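Local coordinates for HTH-type transcriptional activator AmpR (Pseudomonas aeruginosa PAO1, PDB 5MMH), which activates expression of the beta-lactamase gene ampC by binding its promoter, its effector domain, described here, recognising muropeptides derived from the cell wall, at residues A[14-19]-A[197-202]; A[35-40]-A[203-208]; A[46-51]-A[55-60]; A[81-86]-A[112-117]; A[96-101]-A[171-176]. One frame throughout, in Å; residues are numbered along the deposited sequence. Where two conformers were deposited one is given.

Contact 1 of 5, residues A[14-19]-A[197-202]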
# COMPACT_ATOMS: atom_id res chain seq x y z
N LEU A 14 16.43 -3.88 -17.63
CA LEU A 14 16.45 -2.78 -16.68
C LEU A 14 15.46 -3.06 -15.56
O LEU A 14 14.28 -3.28 -15.82
CB LEU A 14 16.09 -1.47 -17.38
CG LEU A 14 15.86 -0.28 -16.48
CD1 LEU A 14 17.11 0.08 -15.71
CD2 LEU A 14 15.36 0.91 -17.29
N THR A 15 15.93 -3.04 -14.32
CA THR A 15 15.08 -3.32 -13.17
C THR A 15 14.99 -2.09 -12.28
O THR A 15 15.99 -1.62 -11.74
CB THR A 15 15.60 -4.54 -12.40
OG1 THR A 15 16.91 -4.25 -11.90
CG2 THR A 15 15.72 -5.73 -13.33
N VAL A 16 13.78 -1.55 -12.14
CA VAL A 16 13.53 -0.37 -11.33
C VAL A 16 12.51 -0.72 -10.25
O VAL A 16 11.49 -1.37 -10.55
CB VAL A 16 13.05 0.82 -12.17
CG1 VAL A 16 12.74 2.01 -11.26
CG2 VAL A 16 14.11 1.22 -13.22
N GLY A 17 12.79 -0.32 -9.02
CA GLY A 17 11.84 -0.37 -7.91
C GLY A 17 11.46 1.04 -7.49
O GLY A 17 12.30 1.93 -7.43
N ALA A 18 10.17 1.23 -7.20
CA ALA A 18 9.61 2.52 -6.85
C ALA A 18 8.66 2.34 -5.68
O ALA A 18 8.01 1.31 -5.57
CB ALA A 18 8.87 3.12 -8.06
N VAL A 19 8.57 3.35 -4.80
CA VAL A 19 7.56 3.29 -3.75
C VAL A 19 6.18 3.18 -4.37
O VAL A 19 5.90 3.75 -5.42
CB VAL A 19 7.64 4.50 -2.80
CG1 VAL A 19 8.87 4.42 -1.99
CG2 VAL A 19 7.70 5.77 -3.58
N LEU A 197 20.92 4.71 -18.27
CA LEU A 197 21.08 6.10 -18.70
C LEU A 197 19.87 6.56 -19.50
O LEU A 197 19.36 7.66 -19.28
CB LEU A 197 22.38 6.29 -19.50
CG LEU A 197 23.62 6.18 -18.59
CD1 LEU A 197 24.94 6.14 -19.35
CD2 LEU A 197 23.61 7.31 -17.58
N ALA A 198 19.38 5.70 -20.39
CA ALA A 198 18.19 6.05 -21.15
C ALA A 198 17.01 6.30 -20.22
O ALA A 198 16.30 7.31 -20.36
CB ALA A 198 17.87 4.95 -22.16
N PHE A 199 16.78 5.40 -19.25
CA PHE A 199 15.65 5.57 -18.35
C PHE A 199 15.77 6.86 -17.55
O PHE A 199 14.79 7.59 -17.39
CB PHE A 199 15.52 4.37 -17.41
CG PHE A 199 14.46 4.53 -16.35
CD1 PHE A 199 13.13 4.34 -16.66
CD2 PHE A 199 14.80 4.84 -15.05
CE1 PHE A 199 12.15 4.48 -15.69
CE2 PHE A 199 13.83 4.99 -14.08
CZ PHE A 199 12.50 4.82 -14.41
N ARG A 200 16.97 7.14 -17.04
CA ARG A 200 17.21 8.36 -16.27
C ARG A 200 16.87 9.62 -17.08
O ARG A 200 16.23 10.55 -16.57
CB ARG A 200 18.66 8.35 -15.80
CG ARG A 200 19.21 9.60 -15.16
CD ARG A 200 20.74 9.53 -15.23
NE ARG A 200 21.35 10.84 -15.06
CZ ARG A 200 22.33 11.12 -14.20
NH1 ARG A 200 22.81 12.36 -14.12
NH2 ARG A 200 22.84 10.16 -13.43
N GLY A 201 17.27 9.65 -18.35
CA GLY A 201 16.99 10.83 -19.16
C GLY A 201 15.50 11.06 -19.31
O GLY A 201 15.00 12.17 -19.09
N TRP A 202 14.76 10.01 -19.67
CA TRP A 202 13.31 10.12 -19.79
C TRP A 202 12.66 10.50 -18.46
O TRP A 202 11.73 11.31 -18.42
CB TRP A 202 12.73 8.81 -20.32
CG TRP A 202 11.25 8.78 -20.28
CD1 TRP A 202 10.40 9.21 -21.25
CD2 TRP A 202 10.43 8.30 -19.21
NE1 TRP A 202 9.11 9.04 -20.85
CE2 TRP A 202 9.10 8.48 -19.60
CE3 TRP A 202 10.70 7.75 -17.95
CZ2 TRP A 202 8.03 8.11 -18.79
CZ3 TRP A 202 9.65 7.38 -17.15
CH2 TRP A 202 8.32 7.56 -17.57
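With its CG turned anti to the backbone N (chi1 174°), Phe-199 swings its ring off helix 194-215 toward Leu-14 and Val-16 on strand 13-19. This is helix-on-sheet packing in the alpha/beta fold of the LysR effector domain, related to periplasmic binding proteins, and it sets a helix near the C-terminal end of the chain against the first strand. Val-16 places CG1 anti to its own N (chi1 177°), and the other methyl, CG2, faces the aromatic ring. That methyl lies over one face in a CH-pi contact, 4.1 Å from the centroid of the Phe-199 ring, with an offset toward the CE2 side of the rim. Leu-14 arrives differently: its side chain crosses that of Phe-199 at about a right angle, and a branch methyl presses on the root of the aromatic group rather than on its centre. All three residues are buried, and their mutual contact is wholly apolar. Phe-34 of helix 20-37 meets the Phe-199 ring edge-to-face, while Leu-43 on the neighbouring strand touches both aliphatic residues. The tightest approach of the pair of segments is between Leu-14 CD2 and Phe-199 CB, 3.5 Å apart.

Contact 2 of 5, residues A[35-40]-A[203-208]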
# COMPACT_ATOMS: atom_id res chain seq x y z
N GLN A 35 7.82 3.35 -22.82
CA GLN A 35 7.93 2.13 -23.62
C GLN A 35 7.83 2.42 -25.11
O GLN A 35 8.45 1.71 -25.91
CB GLN A 35 6.88 1.11 -23.18
CG GLN A 35 6.69 1.10 -21.66
CD GLN A 35 6.44 -0.27 -21.05
OE1 GLN A 35 7.36 -1.08 -20.89
NE2 GLN A 35 5.19 -0.54 -20.69
N ALA A 36 7.06 3.44 -25.50
CA ALA A 36 7.04 3.85 -26.90
C ALA A 36 8.40 4.37 -27.34
O ALA A 36 8.94 3.95 -28.37
CB ALA A 36 5.96 4.91 -27.13
N ARG A 37 8.99 5.27 -26.55
CA ARG A 37 10.25 5.92 -26.89
C ARG A 37 11.46 5.02 -26.71
O ARG A 37 12.52 5.33 -27.25
CB ARG A 37 10.40 7.20 -26.06
CG ARG A 37 9.30 8.22 -26.39
CD ARG A 37 9.14 9.31 -25.35
NE ARG A 37 10.33 10.13 -25.18
CZ ARG A 37 10.38 11.24 -24.44
NH1 ARG A 37 9.29 11.66 -23.80
NH2 ARG A 37 11.51 11.92 -24.35
N HIS A 38 11.33 3.91 -25.99
CA HIS A 38 12.43 2.95 -25.82
C HIS A 38 11.88 1.54 -25.93
O HIS A 38 11.77 0.81 -24.93
CB HIS A 38 13.13 3.18 -24.48
CG HIS A 38 13.71 4.55 -24.34
ND1 HIS A 38 15.02 4.84 -24.66
CD2 HIS A 38 13.15 5.71 -23.93
CE1 HIS A 38 15.24 6.12 -24.44
NE2 HIS A 38 14.13 6.68 -24.00
N PRO A 39 11.55 1.10 -27.16
CA PRO A 39 10.89 -0.20 -27.35
C PRO A 39 11.77 -1.38 -27.00
O PRO A 39 11.26 -2.47 -26.71
CB PRO A 39 10.55 -0.22 -28.84
CG PRO A 39 11.37 0.89 -29.45
CD PRO A 39 11.62 1.89 -28.39
N PHE A 40 13.07 -1.19 -27.02
CA PHE A 40 14.10 -2.21 -26.88
C PHE A 40 14.50 -2.48 -25.43
O PHE A 40 15.18 -3.48 -25.16
CB PHE A 40 15.35 -1.76 -27.65
CG PHE A 40 15.91 -0.43 -27.18
CD1 PHE A 40 17.16 -0.36 -26.58
CD2 PHE A 40 15.15 0.74 -27.30
CE1 PHE A 40 17.66 0.88 -26.13
CE2 PHE A 40 15.63 1.97 -26.86
CZ PHE A 40 16.89 2.04 -26.27
N LEU A 203 13.14 9.92 -17.35
CA LEU A 203 12.48 10.20 -16.07
C LEU A 203 12.73 11.63 -15.62
O LEU A 203 11.84 12.26 -15.02
CB LEU A 203 12.96 9.22 -15.00
CG LEU A 203 12.40 9.40 -13.59
CD1 LEU A 203 10.91 9.06 -13.54
CD2 LEU A 203 13.20 8.54 -12.64
N LEU A 204 13.93 12.16 -15.88
CA LEU A 204 14.23 13.56 -15.53
C LEU A 204 13.39 14.53 -16.35
O LEU A 204 12.93 15.55 -15.82
CB LEU A 204 15.72 13.84 -15.72
CG LEU A 204 16.59 13.17 -14.65
CD1 LEU A 204 18.08 13.41 -14.90
CD2 LEU A 204 16.20 13.68 -13.26
N GLU A 205 13.22 14.27 -17.64
CA GLU A 205 12.32 15.08 -18.45
C GLU A 205 10.92 15.11 -17.86
O GLU A 205 10.34 16.19 -17.64
CB GLU A 205 12.29 14.54 -19.87
CG GLU A 205 11.43 15.34 -20.83
CD GLU A 205 11.52 14.79 -22.24
OE1 GLU A 205 10.49 14.32 -22.77
OE2 GLU A 205 12.64 14.80 -22.80
N MET A 206 10.35 13.94 -17.59
CA MET A 206 9.02 13.88 -16.99
C MET A 206 8.99 14.56 -15.63
O MET A 206 8.01 15.21 -15.27
CB MET A 206 8.56 12.42 -16.85
CG MET A 206 8.37 11.65 -18.16
SD MET A 206 7.25 12.36 -19.39
CE MET A 206 5.67 12.30 -18.61
N ALA A 207 10.05 14.42 -14.83
CA ALA A 207 10.04 15.06 -13.53
C ALA A 207 10.05 16.58 -13.67
O ALA A 207 9.37 17.28 -12.92
CB ALA A 207 11.23 14.58 -12.70
N ALA A 208 10.79 17.11 -14.66
CA ALA A 208 10.87 18.55 -14.84
C ALA A 208 9.50 19.13 -15.18
O ALA A 208 9.15 20.22 -14.72
CB ALA A 208 11.89 18.91 -15.92
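Arg-37 and Glu-205 meet through a salt bridge at the protein surface, in which the last helical residue of helix 20-37 reaches across to helix 194-215. Two helices of the alpha/beta LysR effector domain are thereby joined near one end of the shorter helix, just before the chain turns at His-38 toward the next strand.

The charged hydrogen bonds carry the contact. Both terminal nitrogens of the guanidinium converge on a single carboxylate oxygen, an end-on grip in which NH1 and NH2 share one acceptor. Arg-37 NH2 lies 3.0 Å from Glu-205 OE1. The oxygen sits close to the guanidinium plane, but the fit is less regular from the carboxylate side: both donors approach from the same face, on the syn side, about 35° out of the carboxylate plane. The two flat groups are turned 32° against each other. A weak bond from Arg-37 NH2 to Glu-205 OE2, 3.5 Å long, adds a little to the grip.

Chain shape explains the reach. Glu-205 is extended throughout, its CG anti to the backbone N (chi1 -178°), whereas Arg-37 bends at chi3 before presenting its end.

Among ionic partners outside the segments, Asp-33, one turn earlier on helix 20-37, forms a salt bridge with Arg-37 NH1. The arginine therefore lies between two acids, which probably limits the movement of the guanidinium. The arginine side chain also touches Trp-202. Within the bridge, Arg-37 NH1 completes the shared grip at 3.1 Å from Glu-205 OE1.

Contact 3 of 5, residues A[46-51]-A[55-60]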
# COMPACT_ATOMS: atom_id res chain seq x y z
N SER A 46 9.04 -3.09 -10.06
CA SER A 46 8.46 -3.61 -8.83
C SER A 46 8.20 -2.46 -7.87
O SER A 46 8.85 -1.41 -7.95
CB SER A 46 9.39 -4.67 -8.18
OG SER A 46 10.64 -4.13 -7.84
N THR A 47 7.24 -2.64 -6.96
CA THR A 47 6.98 -1.61 -5.97
C THR A 47 7.51 -2.04 -4.61
O THR A 47 7.73 -3.22 -4.36
CB THR A 47 5.49 -1.24 -5.85
OG1 THR A 47 4.72 -2.34 -5.29
CG2 THR A 47 4.92 -0.83 -7.21
N HIS A 48 7.72 -1.06 -3.75
CA HIS A 48 8.23 -1.30 -2.41
C HIS A 48 7.67 -0.20 -1.51
O HIS A 48 6.97 0.70 -1.97
CB HIS A 48 9.77 -1.38 -2.45
CG HIS A 48 10.30 -2.26 -3.55
ND1 HIS A 48 10.20 -3.64 -3.51
CD2 HIS A 48 10.88 -1.96 -4.73
CE1 HIS A 48 10.71 -4.15 -4.62
NE2 HIS A 48 11.14 -3.15 -5.38
N ASN A 49 7.97 -0.27 -0.21
CA ASN A 49 7.33 0.58 0.77
C ASN A 49 8.28 1.57 1.43
O ASN A 49 8.09 1.92 2.60
CB ASN A 49 6.62 -0.26 1.83
CG ASN A 49 7.58 -0.91 2.83
OD1 ASN A 49 8.80 -0.92 2.65
ND2 ASN A 49 7.01 -1.45 3.91
N ASN A 50 9.29 2.04 0.70
CA ASN A 50 10.23 3.07 1.14
C ASN A 50 11.29 2.60 2.13
O ASN A 50 12.05 3.44 2.64
CB ASN A 50 9.55 4.28 1.77
CG ASN A 50 10.21 5.56 1.37
OD1 ASN A 50 10.52 5.76 0.19
ND2 ASN A 50 10.49 6.43 2.35
N ARG A 51 11.37 1.31 2.44
CA ARG A 51 12.54 0.74 3.09
C ARG A 51 13.34 -0.13 2.13
O ARG A 51 14.05 -1.05 2.54
CB ARG A 51 12.13 -0.04 4.34
CG ARG A 51 11.57 0.84 5.44
CD ARG A 51 12.32 0.64 6.75
NE ARG A 51 11.71 1.35 7.88
CZ ARG A 51 12.04 2.57 8.30
NH1 ARG A 51 13.00 3.24 7.67
NH2 ARG A 51 11.43 3.12 9.34
N ALA A 55 20.24 -3.86 -3.22
CA ALA A 55 21.00 -5.07 -3.49
C ALA A 55 20.17 -6.34 -3.29
O ALA A 55 20.21 -7.25 -4.12
CB ALA A 55 22.26 -5.09 -2.62
N ALA A 56 19.39 -6.41 -2.20
CA ALA A 56 18.59 -7.60 -1.92
C ALA A 56 17.53 -7.87 -2.98
O ALA A 56 17.21 -9.03 -3.27
CB ALA A 56 17.93 -7.49 -0.55
N GLU A 57 16.97 -6.81 -3.57
CA GLU A 57 15.93 -6.98 -4.57
C GLU A 57 16.47 -7.02 -5.99
O GLU A 57 15.70 -7.25 -6.93
CB GLU A 57 14.89 -5.87 -4.42
CG GLU A 57 14.60 -5.56 -2.96
CD GLU A 57 13.22 -4.97 -2.74
OE1 GLU A 57 13.05 -3.78 -3.06
OE2 GLU A 57 12.30 -5.68 -2.25
N GLY A 58 17.78 -6.84 -6.18
CA GLY A 58 18.34 -6.83 -7.52
C GLY A 58 17.96 -5.64 -8.39
O GLY A 58 17.81 -5.80 -9.60
N LEU A 59 17.81 -4.46 -7.81
CA LEU A 59 17.40 -3.27 -8.55
C LEU A 59 18.61 -2.59 -9.19
O LEU A 59 19.68 -2.53 -8.59
CB LEU A 59 16.69 -2.28 -7.64
CG LEU A 59 15.50 -2.84 -6.84
CD1 LEU A 59 14.84 -1.75 -6.03
CD2 LEU A 59 14.53 -3.43 -7.81
N ASP A 60 18.42 -2.05 -10.40
CA ASP A 60 19.38 -1.07 -10.90
C ASP A 60 19.13 0.30 -10.26
O ASP A 60 20.07 0.92 -9.74
CB ASP A 60 19.32 -1.00 -12.44
CG ASP A 60 19.60 -2.35 -13.11
OD1 ASP A 60 20.57 -3.02 -12.72
OD2 ASP A 60 18.83 -2.78 -14.00
O HOH W 1 12.26 -6.68 -7.21
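Glu-57 and His-48 face each other where edge strand 42-48 of the mixed sheet in the LysR effector domain meets the short helical turn 54-57, just before strand 61-66. In the conformer of His-48 described, one of two deposited, the carboxylate is placed over one face of the imidazole, the two planes 51° apart. The modelled approach is too short to be trusted, and although oxygens and ring nitrogens are near, the geometry supports no hydrogen bond between them. The backbone of Glu-57 makes a gentler link: a water 3.1 Å from Ser-46 OG reaches the carbonyl O of Glu-57 through a weak bond.

Gly-58 follows with positive phi and ends the turn in a Schellman motif, sending the chain back toward the sheet. Its carbonyl accepts a bond from Thr-15 on strand 13-19.

Leu-59 then turns inward. Its CG is anti to the carbonyl carbon (chi1 -54°), and its two methyls divide the work: CD1 meets His-48 near NE2, and CD2 lies 4.0 Å from Ser-46 OG.

Strand 42-48 is also a dimer edge, where Ser-46 pairs in a parallel ladder with a strand of the second subunit. What joins the two segments soundly is thus the leucine packing and the water link, while the nearness of Glu-57 to His-48 fixes neither a bond nor a charge state.

Contact 4 of 5, residues A[81-86]-A[112-117]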
# COMPACT_ATOMS: atom_id res chain seq x y z
N ALA A 81 7.43 16.74 -2.79
CA ALA A 81 6.07 16.25 -2.54
C ALA A 81 5.60 16.83 -1.22
O ALA A 81 5.69 16.18 -0.18
CB ALA A 81 6.02 14.72 -2.53
N PRO A 82 5.08 18.06 -1.24
CA PRO A 82 4.58 18.66 -0.00
C PRO A 82 3.38 17.88 0.50
O PRO A 82 2.60 17.33 -0.28
CB PRO A 82 4.19 20.08 -0.41
CG PRO A 82 4.77 20.28 -1.77
CD PRO A 82 4.83 18.94 -2.40
N LEU A 83 3.25 17.86 1.81
CA LEU A 83 2.20 17.12 2.49
C LEU A 83 1.03 18.03 2.82
O LEU A 83 1.22 19.17 3.26
CB LEU A 83 2.74 16.49 3.78
CG LEU A 83 3.86 15.47 3.64
CD1 LEU A 83 4.18 14.83 4.98
CD2 LEU A 83 3.47 14.41 2.63
N THR A 84 -0.19 17.53 2.63
CA THR A 84 -1.38 18.26 3.02
C THR A 84 -2.40 17.31 3.65
O THR A 84 -2.30 16.09 3.53
CB THR A 84 -2.00 18.99 1.81
OG1 THR A 84 -2.76 20.11 2.28
CG2 THR A 84 -2.91 18.06 1.00
N VAL A 85 -3.39 17.90 4.31
CA VAL A 85 -4.48 17.14 4.93
C VAL A 85 -5.44 16.66 3.85
O VAL A 85 -5.90 17.46 3.02
CB VAL A 85 -5.20 18.00 5.98
CG1 VAL A 85 -6.53 17.39 6.32
CG2 VAL A 85 -4.34 18.15 7.23
N LEU A 86 -5.75 15.36 3.86
CA LEU A 86 -6.68 14.76 2.91
C LEU A 86 -7.67 13.90 3.68
O LEU A 86 -7.29 13.19 4.61
CB LEU A 86 -5.94 13.92 1.86
CG LEU A 86 -4.98 14.72 0.96
CD1 LEU A 86 -4.12 13.77 0.16
CD2 LEU A 86 -5.76 15.62 0.02
N ALA A 112 7.60 10.49 12.25
CA ALA A 112 6.72 10.93 13.33
C ALA A 112 6.58 12.44 13.44
O ALA A 112 5.73 12.90 14.22
CB ALA A 112 7.21 10.37 14.67
N ASP A 113 7.35 13.23 12.70
CA ASP A 113 7.30 14.67 12.85
C ASP A 113 6.49 15.37 11.76
O ASP A 113 6.54 16.59 11.66
CB ASP A 113 8.71 15.25 12.93
CG ASP A 113 9.34 15.07 14.31
OD1 ASP A 113 10.34 14.32 14.43
OD2 ASP A 113 8.82 15.65 15.29
N GLU A 114 5.74 14.63 10.96
CA GLU A 114 5.02 15.26 9.86
C GLU A 114 3.83 16.07 10.38
O GLU A 114 3.62 17.21 9.97
CB GLU A 114 4.57 14.21 8.86
CG GLU A 114 5.73 13.46 8.20
CD GLU A 114 5.26 12.48 7.12
OE1 GLU A 114 4.06 12.13 7.11
OE2 GLU A 114 6.08 12.06 6.26
N TRP A 115 3.04 15.49 11.29
CA TRP A 115 1.90 16.21 11.84
C TRP A 115 2.29 17.44 12.65
O TRP A 115 1.67 18.50 12.46
CB TRP A 115 1.02 15.28 12.68
CG TRP A 115 0.03 14.54 11.87
CD1 TRP A 115 0.10 13.24 11.50
CD2 TRP A 115 -1.17 15.07 11.29
NE1 TRP A 115 -0.99 12.92 10.73
CE2 TRP A 115 -1.79 14.02 10.59
CE3 TRP A 115 -1.78 16.33 11.29
CZ2 TRP A 115 -2.99 14.18 9.90
CZ3 TRP A 115 -2.97 16.49 10.60
CH2 TRP A 115 -3.56 15.42 9.92
N PRO A 116 3.25 17.38 13.59
CA PRO A 116 3.67 18.64 14.24
C PRO A 116 4.23 19.65 13.25
O PRO A 116 3.93 20.84 13.37
CB PRO A 116 4.73 18.19 15.26
CG PRO A 116 5.05 16.79 14.93
CD PRO A 116 3.85 16.21 14.24
N LEU A 117 4.98 19.20 12.24
CA LEU A 117 5.48 20.15 11.24
C LEU A 117 4.34 20.82 10.51
O LEU A 117 4.38 22.03 10.26
CB LEU A 117 6.40 19.44 10.25
CG LEU A 117 7.85 19.34 10.72
CD1 LEU A 117 8.71 18.55 9.75
CD2 LEU A 117 8.42 20.73 10.93
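Leu-83 and Glu-114 make the first shell, a leucine methyl against the carboxylate end of a buried acid. The side chains cross at about a right angle, and Leu-83 CD1 lies 3.4 Å from Glu-114 CD. The same methyl runs alongside the acid's aliphatic part, touching CB and CG. An extended glutamate with CG anti to the carbonyl carbon (chi1 -62°) offers its whole length to this one branch.

Beside it, Val-85 meets Trp-115. The valine uses CG2, 3.9 Å from Trp-115 CH2, and approaches the six-membered part of the indole obliquely. This joins strand 73-86 to the opening turn of helix 114-121, in the half of the LysR effector domain that contains the two-stranded parallel sheet 106-109 and 133-136.

The next shell fixes the polar ends. Arg-111, just before the helix, forms a salt bridge with Glu-114 OE2, and a weak hydrogen bond links Ser-109 OG and Glu-114 OE1. The indole NE1 of Trp-115 bonds to the carbonyl of Leu-107, which holds the ring by its nitrogen. Leu-154 on strand 153-156 touches both Leu-83 and Trp-115.

Contact across the segments is therefore apolar on the strand side, while the charge of the buried glutamate is probably balanced by Arg-111. The arginine probably helps to keep that acid ionised despite the leucine methyl against it.

Contact 5 of 5, residues A[96-101]-A[171-176]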
# COMPACT_ATOMS: atom_id res chain seq x y z
N HIS A 96 -13.84 23.11 10.03
CA HIS A 96 -13.90 24.53 9.72
C HIS A 96 -12.56 25.22 9.90
O HIS A 96 -12.21 26.09 9.10
CB HIS A 96 -14.96 25.23 10.59
CG HIS A 96 -16.23 24.44 10.74
ND1 HIS A 96 -16.85 24.25 11.96
CD2 HIS A 96 -16.99 23.79 9.83
CE1 HIS A 96 -17.93 23.52 11.79
NE2 HIS A 96 -18.04 23.22 10.51
N SER A 97 -11.81 24.86 10.92
CA SER A 97 -10.46 25.34 11.14
C SER A 97 -9.56 24.13 11.40
O SER A 97 -10.04 23.08 11.84
CB SER A 97 -10.39 26.30 12.33
OG SER A 97 -10.64 25.61 13.55
N PRO A 98 -8.26 24.25 11.12
CA PRO A 98 -7.33 23.16 11.46
C PRO A 98 -7.38 22.75 12.93
O PRO A 98 -6.95 21.64 13.26
CB PRO A 98 -5.96 23.75 11.11
CG PRO A 98 -6.26 24.73 10.01
CD PRO A 98 -7.60 25.33 10.36
N ALA A 99 -7.90 23.61 13.81
CA ALA A 99 -8.00 23.25 15.23
C ALA A 99 -8.99 22.11 15.46
O ALA A 99 -8.81 21.33 16.40
CB ALA A 99 -8.38 24.48 16.05
N ASP A 100 -10.01 22.00 14.61
CA ASP A 100 -10.96 20.89 14.67
C ASP A 100 -10.30 19.52 14.45
O ASP A 100 -10.94 18.50 14.72
CB ASP A 100 -12.06 21.07 13.62
CG ASP A 100 -12.95 22.26 13.90
OD1 ASP A 100 -13.55 22.79 12.93
OD2 ASP A 100 -13.08 22.66 15.07
N LEU A 101 -9.07 19.48 13.94
CA LEU A 101 -8.49 18.20 13.55
C LEU A 101 -8.28 17.28 14.74
O LEU A 101 -8.27 16.06 14.57
CB LEU A 101 -7.16 18.43 12.84
CG LEU A 101 -7.28 18.89 11.39
CD1 LEU A 101 -5.92 19.38 10.95
CD2 LEU A 101 -7.76 17.75 10.52
N ARG A 171 -9.51 17.95 -0.20
CA ARG A 171 -8.48 18.73 0.46
C ARG A 171 -9.15 19.85 1.24
O ARG A 171 -9.58 20.85 0.63
CB ARG A 171 -7.50 19.29 -0.56
CG ARG A 171 -6.36 20.09 0.05
CD ARG A 171 -5.39 20.54 -1.02
NE ARG A 171 -4.31 21.32 -0.45
CZ ARG A 171 -3.13 21.49 -1.05
NH1 ARG A 171 -2.91 20.92 -2.23
NH2 ARG A 171 -2.19 22.21 -0.46
N PRO A 172 -9.28 19.75 2.57
CA PRO A 172 -10.03 20.78 3.31
C PRO A 172 -9.28 22.07 3.58
O PRO A 172 -9.95 23.09 3.78
CB PRO A 172 -10.38 20.07 4.63
CG PRO A 172 -9.41 18.94 4.74
CD PRO A 172 -9.14 18.50 3.34
N PHE A 173 -7.95 22.07 3.61
CA PHE A 173 -7.19 23.28 3.91
C PHE A 173 -6.12 23.53 2.85
O PHE A 173 -5.68 22.62 2.14
CB PHE A 173 -6.51 23.22 5.28
CG PHE A 173 -7.43 22.76 6.38
CD1 PHE A 173 -8.46 23.57 6.84
CD2 PHE A 173 -7.27 21.50 6.95
CE1 PHE A 173 -9.30 23.15 7.86
CE2 PHE A 173 -8.12 21.07 7.97
CZ PHE A 173 -9.13 21.89 8.42
N ALA A 174 -5.67 24.79 2.79
CA ALA A 174 -4.62 25.19 1.86
C ALA A 174 -3.22 24.90 2.37
O ALA A 174 -2.30 24.72 1.56
CB ALA A 174 -4.75 26.68 1.54
N THR A 175 -3.03 24.84 3.68
CA THR A 175 -1.69 24.72 4.25
C THR A 175 -0.99 23.45 3.75
O THR A 175 -1.56 22.35 3.78
CB THR A 175 -1.78 24.71 5.78
OG1 THR A 175 -2.36 25.94 6.23
CG2 THR A 175 -0.41 24.57 6.40
N GLU A 176 0.26 23.62 3.29
CA GLU A 176 1.18 22.53 2.98
C GLU A 176 2.39 22.61 3.91
O GLU A 176 2.64 23.64 4.54
CB GLU A 176 1.71 22.59 1.54
CG GLU A 176 0.70 22.58 0.45
CD GLU A 176 1.37 22.66 -0.90
OE1 GLU A 176 2.54 23.09 -0.95
OE2 GLU A 176 0.73 22.31 -1.92
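Phe-173, whose ring packs on Pro-98, is held from behind by its own carbonyl: Arg-171 NE lies 3.2 Å from Phe-173 O, in the carbonyl plane. The same guanidinium ties the loop to itself further on, its NH2 forming a salt bridge with Glu-176 OE2 and a hydrogen bond to Ala-174 O, which it meets from above the carbonyl plane. Phe-173 has CG anti to the carbonyl carbon (chi1 -48°), which directs its ring toward the 3-10 turn that begins at Pro-98. There the proline CG sits over one face in a CH-pi contact, 4.1 Å from the centroid of Phe-173 and 14° off the ring normal. Pro-172 CB covers the opposite face, so the ring is sandwiched between two prolines. At the surface of the effector domain this joins two loops, one leading to strand 106-109 and the other to strand 181-187. The proline CD also approaches the rim, 3.7 Å from Phe-173 CE1. Trp-118 of helix 114-121 touches the phenylalanine too, and Leu-101 slides past the ring in the opposite direction, its CD1 4.1 Å from Phe-173 CE2.

From the N terminus, strand 13-19 opens contact 1 and helix 20-37 leads on to contact 2; both close late, tying strand and helix to successive turns of helix 194-215, and their segments cross along the chain. Contact 3, nested inside both loops, closes early, joins strand 42-48 to the turn before strand 61-66, and touches contact 1 where Thr-15 bonds to Asp-60. Contacts 4 and 5, nested likewise, follow in series and cross each other: contact 4 ties strand 73-86 to helix 114-121, contact 5 joins two loops, and they touch through Thr-84 and Thr-175. Contacts 1, 2 and 3 lie across the chain's centre from contacts 4 and 5, the centres of contacts 1 and 5 being about 37 Å apart.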